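Local coordinates for protein NEDD8-conjugating enzyme UBC12 (PDB 3O2U) that accepts the ubiquitin-like protein Rub1 (NEDD8) from its E1 enzyme as a thioester and attaches it to other proteins, chiefly the cullin Cdc53, at residues 70-84 against 136-148. Numbering follows the deposited sequence.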
ATOM      1  N   VAL A  70       8.181   0.730  -5.663  1.00 17.49           N
ATOM      2  CA  VAL A  70       9.067   1.837  -5.322  1.00 16.21           C
ATOM      3  C   VAL A  70      10.523   1.448  -5.601  1.00 19.40           C
ATOM      4  O   VAL A  70      11.017   0.456  -5.065  1.00 17.26           O
ATOM      5  CB  VAL A  70       8.859   2.248  -3.844  1.00 20.80           C
ATOM      6  CG1 VAL A  70       9.727   3.438  -3.480  1.00 19.61           C
ATOM      7  CG2 VAL A  70       7.374   2.603  -3.618  1.00 18.96           C
ATOM      8  N   ARG A  71      11.180   2.227  -6.462  1.00 15.84           N
ATOM      9  CA  ARG A  71      12.596   2.036  -6.800  1.00 21.33           C
ATOM     10  C   ARG A  71      13.339   3.367  -6.614  1.00 15.60           C
ATOM     11  O   ARG A  71      13.484   4.139  -7.557  1.00 18.18           O
ATOM     12  CB  ARG A  71      12.738   1.551  -8.248  1.00 19.62           C
ATOM     13  CG  ARG A  71      14.163   1.122  -8.641  1.00 23.65           C
ATOM     14  CD  ARG A  71      14.150   0.444  -9.999  1.00 23.04           C
ATOM     15  NE  ARG A  71      15.475  -0.006 -10.447  1.00 24.61           N
ATOM     16  CZ  ARG A  71      16.309   0.747 -11.165  1.00 32.00           C
ATOM     17  NH1 ARG A  71      15.973   1.992 -11.493  1.00 22.18           N
ATOM     18  NH2 ARG A  71      17.485   0.264 -11.548  1.00 27.10           N
ATOM     19  N   PRO A  72      13.770   3.649  -5.385  1.00 17.05           N
ATOM     20  CA  PRO A  72      14.389   4.935  -5.041  1.00 23.56           C
ATOM     21  C   PRO A  72      15.671   5.123  -5.835  1.00 24.54           C
ATOM     22  O   PRO A  72      16.351   4.135  -6.105  1.00 22.23           O
ATOM     23  CB  PRO A  72      14.734   4.766  -3.560  1.00 24.27           C
ATOM     24  CG  PRO A  72      13.812   3.726  -3.071  1.00 22.53           C
ATOM     25  CD  PRO A  72      13.631   2.773  -4.208  1.00 18.48           C
ATOM     26  N   ASP A  73      16.009   6.351  -6.202  1.00 23.75           N
ATOM     27  CA  ASP A  73      17.274   6.563  -6.898  1.00 23.51           C
ATOM     28  C   ASP A  73      18.293   7.285  -6.021  1.00 28.85           C
ATOM     29  O   ASP A  73      19.331   7.741  -6.509  1.00 29.13           O
ATOM     30  CB  ASP A  73      17.061   7.297  -8.219  1.00 27.44           C
ATOM     31  CG  ASP A  73      16.458   8.680  -8.036  1.00 33.55           C
ATOM     32  OD1 ASP A  73      16.161   9.061  -6.884  1.00 34.97           O
ATOM     33  OD2 ASP A  73      16.285   9.385  -9.053  1.00 33.19           O
ATOM     34  N   GLU A  74      17.987   7.372  -4.728  1.00 28.06           N
ATOM     35  CA  GLU A  74      18.884   7.945  -3.733  1.00 26.72           C
ATOM     36  C   GLU A  74      18.608   7.308  -2.365  1.00 27.65           C
ATOM     37  O   GLU A  74      17.613   6.598  -2.198  1.00 23.78           O
ATOM     38  CB  GLU A  74      18.721   9.473  -3.674  1.00 29.40           C
ATOM     39  CG  GLU A  74      17.320   9.942  -3.288  1.00 33.48           C
ATOM     40  CD  GLU A  74      17.183  11.470  -3.260  1.00 44.19           C
ATOM     41  OE1 GLU A  74      18.122  12.179  -3.696  1.00 43.56           O
ATOM     42  OE2 GLU A  74      16.132  11.961  -2.802  1.00 39.86           O
ATOM     43  N   GLY A  75      19.494   7.535  -1.394  1.00 23.63           N
ATOM     44  CA  GLY A  75      19.301   7.001  -0.054  1.00 21.16           C
ATOM     45  C   GLY A  75      19.762   5.561   0.172  1.00 25.34           C
ATOM     46  O   GLY A  75      20.354   4.923  -0.702  1.00 23.98           O
ATOM     47  N   TYR A  76      19.470   5.041   1.361  1.00 24.35           N
ATOM     48  CA  TYR A  76      19.936   3.716   1.762  1.00 24.14           C
ATOM     49  C   TYR A  76      19.509   2.590   0.824  1.00 23.92           C
ATOM     50  O   TYR A  76      20.242   1.614   0.628  1.00 20.52           O
ATOM     51  CB  TYR A  76      19.409   3.403   3.148  1.00 26.48           C
ATOM     52  CG  TYR A  76      20.001   4.251   4.238  1.00 29.99           C
ATOM     53  CD1 TYR A  76      21.367   4.240   4.478  1.00 30.32           C
ATOM     54  CD2 TYR A  76      19.192   5.047   5.044  1.00 23.27           C
ATOM     55  CE1 TYR A  76      21.921   4.993   5.486  1.00 35.83           C
ATOM     56  CE2 TYR A  76      19.735   5.803   6.063  1.00 35.67           C
ATOM     57  CZ  TYR A  76      21.105   5.773   6.278  1.00 40.61           C
ATOM     58  OH  TYR A  76      21.661   6.526   7.284  1.00 46.95           O
ATOM     59  N   TYR A  77      18.311   2.728   0.272  1.00 22.02           N
ATOM     60  CA  TYR A  77      17.682   1.676  -0.515  1.00 21.61           C
ATOM     61  C   TYR A  77      17.795   1.979  -1.994  1.00 22.68           C
ATOM     62  O   TYR A  77      17.084   1.398  -2.802  1.00 19.47           O
ATOM     63  CB  TYR A  77      16.199   1.544  -0.116  1.00 22.29           C
ATOM     64  CG  TYR A  77      16.021   1.217   1.347  1.00 21.14           C
ATOM     65  CD1 TYR A  77      15.961  -0.104   1.780  1.00 21.69           C
ATOM     66  CD2 TYR A  77      15.967   2.224   2.303  1.00 17.11           C
ATOM     67  CE1 TYR A  77      15.821  -0.411   3.118  1.00 21.33           C
ATOM     68  CE2 TYR A  77      15.834   1.932   3.645  1.00 17.99           C
ATOM     69  CZ  TYR A  77      15.772   0.608   4.047  1.00 22.80           C
ATOM     70  OH  TYR A  77      15.623   0.302   5.378  1.00 22.12           O
ATOM     71  N   ASN A  78      18.692   2.900  -2.347  1.00 22.06           N
ATOM     72  CA  ASN A  78      18.872   3.281  -3.737  1.00 22.60           C
ATOM     73  C   ASN A  78      18.948   2.078  -4.669  1.00 25.03           C
ATOM     74  O   ASN A  78      19.683   1.116  -4.422  1.00 24.31           O
ATOM     75  CB  ASN A  78      20.082   4.214  -3.918  1.00 25.13           C
ATOM     76  CG  ASN A  78      21.401   3.523  -3.641  1.00 26.44           C
ATOM     77  OD1 ASN A  78      21.976   2.907  -4.520  1.00 32.47           O
ATOM     78  ND2 ASN A  78      21.873   3.611  -2.411  1.00 31.04           N
ATOM     79  N   TYR A  79      18.145   2.144  -5.727  1.00 24.70           N
ATOM     80  CA  TYR A  79      18.090   1.135  -6.787  1.00 21.47           C
ATOM     81  C   TYR A  79      17.551  -0.256  -6.400  1.00 25.73           C
ATOM     82  O   TYR A  79      17.549  -1.183  -7.218  1.00 26.30           O
ATOM     83  CB  TYR A  79      19.434   1.073  -7.510  1.00 25.78           C
ATOM     84  CG  TYR A  79      19.700   2.402  -8.167  1.00 25.18           C
ATOM     85  CD1 TYR A  79      19.148   2.697  -9.398  1.00 23.77           C
ATOM     86  CD2 TYR A  79      20.437   3.388  -7.523  1.00 27.94           C
ATOM     87  CE1 TYR A  79      19.350   3.911 -10.001  1.00 24.24           C
ATOM     88  CE2 TYR A  79      20.655   4.623  -8.126  1.00 30.04           C
ATOM     89  CZ  TYR A  79      20.097   4.875  -9.367  1.00 29.22           C
ATOM     90  OH  TYR A  79      20.286   6.086  -9.990  1.00 33.68           O
ATOM     91  N   GLY A  80      17.077  -0.393  -5.169  1.00 20.57           N
ATOM     92  CA  GLY A  80      16.301  -1.571  -4.800  1.00 23.25           C
ATOM     93  C   GLY A  80      14.848  -1.387  -5.218  1.00 22.24           C
ATOM     94  O   GLY A  80      14.350  -0.267  -5.237  1.00 20.82           O
ATOM     95  N   SER A  81      14.160  -2.476  -5.556  1.00 22.68           N
ATOM     96  CA  SER A  81      12.747  -2.392  -5.924  1.00 16.25           C
ATOM     97  C   SER A  81      11.845  -3.031  -4.855  1.00 19.45           C
ATOM     98  O   SER A  81      11.897  -4.242  -4.638  1.00 18.15           O
ATOM     99  CB  SER A  81      12.514  -3.039  -7.298  1.00 19.47           C
ATOM    100  OG  SER A  81      13.157  -2.291  -8.321  1.00 24.27           O
ATOM    101  N   ILE A  82      11.038  -2.218  -4.179  1.00 17.28           N
ATOM    102  CA  ILE A  82      10.130  -2.730  -3.151  1.00 15.65           C
ATOM    103  C   ILE A  82       8.698  -2.608  -3.629  1.00 13.14           C
ATOM    104  O   ILE A  82       8.230  -1.512  -3.907  1.00 15.65           O
ATOM    105  CB  ILE A  82      10.282  -1.993  -1.812  1.00 18.40           C
ATOM    106  CG1 ILE A  82      11.758  -1.968  -1.370  1.00 18.50           C
ATOM    107  CG2 ILE A  82       9.409  -2.662  -0.755  1.00 18.42           C
ATOM    108  CD1 ILE A  82      12.571  -0.781  -1.942  1.00 17.97           C
ATOM    109  N   ASN A  83       8.014  -3.734  -3.794  1.00 16.40           N
ATOM    110  CA  ASN A  83       6.641  -3.670  -4.270  1.00 17.05           C
ATOM    111  C   ASN A  83       5.626  -3.869  -3.151  1.00 15.74           C
ATOM    112  O   ASN A  83       5.895  -4.562  -2.164  1.00 15.80           O
ATOM    113  CB  ASN A  83       6.388  -4.608  -5.473  1.00 16.53           C
ATOM    114  CG  ASN A  83       6.692  -6.072  -5.170  1.00 21.50           C
ATOM    115  OD1 ASN A  83       7.495  -6.391  -4.297  1.00 20.88           O
ATOM    116  ND2 ASN A  83       6.047  -6.970  -5.914  1.00 22.63           N
ATOM    117  N   PHE A  84       4.465  -3.235  -3.313  1.00 16.20           N
ATOM    118  CA  PHE A  84       3.389  -3.263  -2.323  1.00 13.99           C
ATOM    119  C   PHE A  84       2.088  -3.576  -3.051  1.00 16.31           C
ATOM    120  O   PHE A  84       1.885  -3.156  -4.190  1.00 15.40           O
ATOM    121  CB  PHE A  84       3.197  -1.891  -1.653  1.00 11.37           C
ATOM    122  CG  PHE A  84       4.394  -1.403  -0.891  1.00 16.68           C
ATOM    123  CD1 PHE A  84       4.495  -1.602   0.485  1.00 15.92           C
ATOM    124  CD2 PHE A  84       5.425  -0.741  -1.547  1.00 15.03           C
ATOM    125  CE1 PHE A  84       5.616  -1.129   1.199  1.00 18.69           C
ATOM    126  CE2 PHE A  84       6.541  -0.268  -0.839  1.00 14.38           C
ATOM    127  CZ  PHE A  84       6.636  -0.463   0.525  1.00 15.33           C
ATOM    128  N   THR A 136       3.196   8.668  -2.322  1.00 14.95           N
ATOM    129  CA  THR A 136       4.292   9.530  -1.924  1.00 16.98           C
ATOM    130  C   THR A 136       4.808   9.138  -0.534  1.00 19.45           C
ATOM    131  O   THR A 136       6.006   9.168  -0.285  1.00 19.62           O
ATOM    132  CB  THR A 136       3.857  10.997  -1.926  1.00 18.71           C
ATOM    133  OG1 THR A 136       3.486  11.362  -3.260  1.00 23.58           O
ATOM    134  CG2 THR A 136       5.005  11.893  -1.449  1.00 21.13           C
ATOM    135  N   GLY A 137       3.893   8.764   0.364  1.00 18.12           N
ATOM    136  CA  GLY A 137       4.255   8.320   1.701  1.00 18.60           C
ATOM    137  C   GLY A 137       5.101   7.060   1.727  1.00 20.17           C
ATOM    138  O   GLY A 137       6.044   6.948   2.515  1.00 21.01           O
ATOM    139  N   LEU A 138       4.771   6.107   0.861  1.00 18.63           N
ATOM    140  CA  LEU A 138       5.546   4.870   0.741  1.00 19.01           C
ATOM    141  C   LEU A 138       6.951   5.193   0.210  1.00 18.48           C
ATOM    142  O   LEU A 138       7.946   4.653   0.664  1.00 18.65           O
ATOM    143  CB  LEU A 138       4.817   3.878  -0.174  1.00 16.98           C
ATOM    144  CG  LEU A 138       3.484   3.382   0.405  1.00 19.66           C
ATOM    145  CD1 LEU A 138       2.724   2.476  -0.573  1.00 18.49           C
ATOM    146  CD2 LEU A 138       3.711   2.678   1.730  1.00 18.03           C
ATOM    147  N   LEU A 139       7.028   6.101  -0.743  1.00 16.28           N
ATOM    148  CA  LEU A 139       8.326   6.506  -1.258  1.00 20.53           C
ATOM    149  C   LEU A 139       9.165   7.101  -0.121  1.00 22.57           C
ATOM    150  O   LEU A 139      10.281   6.658   0.134  1.00 23.40           O
ATOM    151  CB  LEU A 139       8.147   7.525  -2.370  1.00 17.95           C
ATOM    152  CG  LEU A 139       9.448   8.025  -3.012  1.00 21.44           C
ATOM    153  CD1 LEU A 139      10.312   6.859  -3.464  1.00 21.49           C
ATOM    154  CD2 LEU A 139       9.147   8.969  -4.172  1.00 19.76           C
ATOM    155  N   PHE A 140       8.597   8.083   0.570  1.00 21.53           N
ATOM    156  CA  PHE A 140       9.277   8.835   1.633  1.00 24.93           C
ATOM    157  C   PHE A 140       9.811   7.948   2.773  1.00 25.31           C
ATOM    158  O   PHE A 140      10.775   8.304   3.452  1.00 22.83           O
ATOM    159  CB  PHE A 140       8.310   9.896   2.182  1.00 25.89           C
ATOM    160  CG  PHE A 140       8.973  10.986   2.982  1.00 30.11           C
ATOM    161  CD1 PHE A 140       9.797  11.912   2.369  1.00 33.12           C
ATOM    162  CD2 PHE A 140       8.754  11.091   4.349  1.00 33.62           C
ATOM    163  CE1 PHE A 140      10.405  12.927   3.117  1.00 36.77           C
ATOM    164  CE2 PHE A 140       9.358  12.098   5.096  1.00 35.94           C
ATOM    165  CZ  PHE A 140      10.179  13.015   4.481  1.00 30.30           C
ATOM    166  N   LEU A 141       9.183   6.794   2.987  1.00 20.15           N
ATOM    167  CA  LEU A 141       9.678   5.836   3.971  1.00 21.55           C
ATOM    168  C   LEU A 141      11.109   5.399   3.658  1.00 19.66           C
ATOM    169  O   LEU A 141      11.894   5.093   4.552  1.00 21.12           O
ATOM    170  CB  LEU A 141       8.800   4.575   3.994  1.00 25.66           C
ATOM    171  CG  LEU A 141       7.464   4.541   4.737  1.00 22.51           C
ATOM    172  CD1 LEU A 141       6.775   3.221   4.442  1.00 24.90           C
ATOM    173  CD2 LEU A 141       7.654   4.701   6.236  1.00 27.77           C
ATOM    174  N   PHE A 142      11.431   5.331   2.378  1.00 21.87           N
ATOM    175  CA  PHE A 142      12.750   4.869   1.959  1.00 20.65           C
ATOM    176  C   PHE A 142      13.746   6.015   1.852  1.00 24.78           C
ATOM    177  O   PHE A 142      14.956   5.798   1.937  1.00 22.41           O
ATOM    178  CB  PHE A 142      12.649   4.111   0.633  1.00 20.62           C
ATOM    179  CG  PHE A 142      11.835   2.846   0.741  1.00 22.23           C
ATOM    180  CD1 PHE A 142      10.484   2.850   0.438  1.00 19.08           C
ATOM    181  CD2 PHE A 142      12.413   1.675   1.202  1.00 19.79           C
ATOM    182  CE1 PHE A 142       9.720   1.688   0.553  1.00 20.05           C
ATOM    183  CE2 PHE A 142      11.651   0.507   1.343  1.00 24.25           C
ATOM    184  CZ  PHE A 142      10.301   0.521   1.025  1.00 19.50           C
ATOM    185  N   LEU A 143      13.229   7.226   1.665  1.00 23.54           N
ATOM    186  CA  LEU A 143      14.058   8.426   1.614  1.00 26.59           C
ATOM    187  C   LEU A 143      14.392   8.933   3.013  1.00 31.37           C
ATOM    188  O   LEU A 143      15.486   9.443   3.258  1.00 39.41           O
ATOM    189  CB  LEU A 143      13.351   9.518   0.819  1.00 29.82           C
ATOM    190  CG  LEU A 143      13.026   9.066  -0.595  1.00 27.03           C
ATOM    191  CD1 LEU A 143      12.365  10.181  -1.398  1.00 30.73           C
ATOM    192  CD2 LEU A 143      14.288   8.578  -1.280  1.00 32.26           C
ATOM    193  N   GLU A 144      13.439   8.799   3.924  1.00 30.10           N
ATOM    194  CA  GLU A 144      13.641   9.191   5.309  1.00 32.88           C
ATOM    195  C   GLU A 144      13.083   8.162   6.280  1.00 29.76           C
ATOM    196  O   GLU A 144      12.013   8.364   6.867  1.00 32.43           O
ATOM    197  CB  GLU A 144      13.037  10.574   5.574  1.00 40.18           C
ATOM    198  CG  GLU A 144      13.969  11.724   5.230  1.00 47.45           C
ATOM    199  CD  GLU A 144      15.259  11.685   6.046  1.00 56.39           C
ATOM    200  OE1 GLU A 144      15.210  11.980   7.266  1.00 57.24           O
ATOM    201  OE2 GLU A 144      16.319  11.357   5.465  1.00 50.95           O
ATOM    202  N   PRO A 145      13.808   7.042   6.454  1.00 31.60           N
ATOM    203  CA  PRO A 145      13.369   6.032   7.412  1.00 26.83           C
ATOM    204  C   PRO A 145      13.394   6.631   8.808  1.00 33.49           C
ATOM    205  O   PRO A 145      14.259   7.447   9.117  1.00 36.63           O
ATOM    206  CB  PRO A 145      14.443   4.938   7.301  1.00 30.33           C
ATOM    207  CG  PRO A 145      15.118   5.174   6.010  1.00 29.91           C
ATOM    208  CD  PRO A 145      15.058   6.657   5.777  1.00 30.36           C
ATOM    209  N   ASN A 146      12.453   6.210   9.636  1.00 36.30           N
ATOM    210  CA  ASN A 146      12.294   6.743  10.975  1.00 45.34           C
ATOM    211  C   ASN A 146      12.414   5.603  11.976  1.00 40.61           C
ATOM    212  O   ASN A 146      11.679   4.619  11.891  1.00 41.87           O
ATOM    213  CB  ASN A 146      10.915   7.408  11.081  1.00 42.96           C
ATOM    214  CG  ASN A 146      10.639   7.989  12.453  1.00 48.84           C
ATOM    215  OD1 ASN A 146      11.504   8.001  13.330  1.00 49.47           O
ATOM    216  ND2 ASN A 146       9.419   8.481  12.644  1.00 47.04           N
ATOM    217  N   PRO A 147      13.340   5.722  12.937  1.00 42.61           N
ATOM    218  CA  PRO A 147      13.486   4.618  13.889  1.00 45.10           C
ATOM    219  C   PRO A 147      12.408   4.614  14.973  1.00 45.95           C
ATOM    220  O   PRO A 147      12.428   3.738  15.840  1.00 48.00           O
ATOM    221  CB  PRO A 147      14.864   4.868  14.519  1.00 47.76           C
ATOM    222  CG  PRO A 147      15.184   6.311  14.249  1.00 49.97           C
ATOM    223  CD  PRO A 147      14.181   6.879  13.281  1.00 47.79           C
ATOM    224  N   ASN A 148      11.467   5.552  14.910  1.00 48.42           N
ATOM    225  CA  ASN A 148      10.487   5.726  15.982  1.00 43.23           C
ATOM    226  C   ASN A 148       9.175   4.948  15.844  1.00 51.53           C
ATOM    227  O   ASN A 148       8.327   4.986  16.739  1.00 53.68           O
ATOM    228  CB  ASN A 148      10.208   7.214  16.197  1.00 53.89           C
ATOM    229  CG  ASN A 148      11.458   7.981  16.597  1.00 53.61           C
ATOM    230  OD1 ASN A 148      12.212   7.545  17.469  1.00 57.75           O
ATOM    231  ND2 ASN A 148      11.692   9.118  15.952  1.00 48.33           N
TER
HETATM  232  O   HOH W   1      16.425   4.842  -0.349  1.00 21.88           O
HETATM  233  O   HOH W   2      17.407   6.687   2.761  1.00 29.03           O
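Phe142, near the end of helix 131-143, packs among Val70, Pro72, Tyr77, Ile82 and Phe84; His107 and Ile105 also touch it. Its CB lies 3.9 Å from Pro72 CG. CG is anti to the carbonyl carbon (chi1 -64°), turning the ring toward strand 82-87 and the loop before it. CD1 meets Val70 CG1, while CD2 sits 3.6 Å from Tyr77 CG, over the tyrosine face. Planes at 82° and centroids 5.2 Å apart define this T-shaped stack. CE1 touches Phe84 CZ near both ring planes, and CZ ends against Ile82 CG1 and CG2. Ile82 CD1 lies 4.0 Å from the Phe142 centroid, 26° off the normal, a CH-pi contact over the face, set toward Phe142 CE2 at 3.6 Å. Replacing Phe142 with an alanine would probably leave a gap between helix and sheet, and the Tyr77 face without its edge-on partner. No hydrogen bond crosses directly; one water donates to Phe142 O (2.9 Å) and Glu74 O and accepts from Tyr77 N, and a second links Phe142 O to Tyr76 N. The helix of this UBC fold is thus held to the sheet and the 71-81 loop mainly by apolar and aromatic contacts, with two waters bonded to the Phe142 carbonyl.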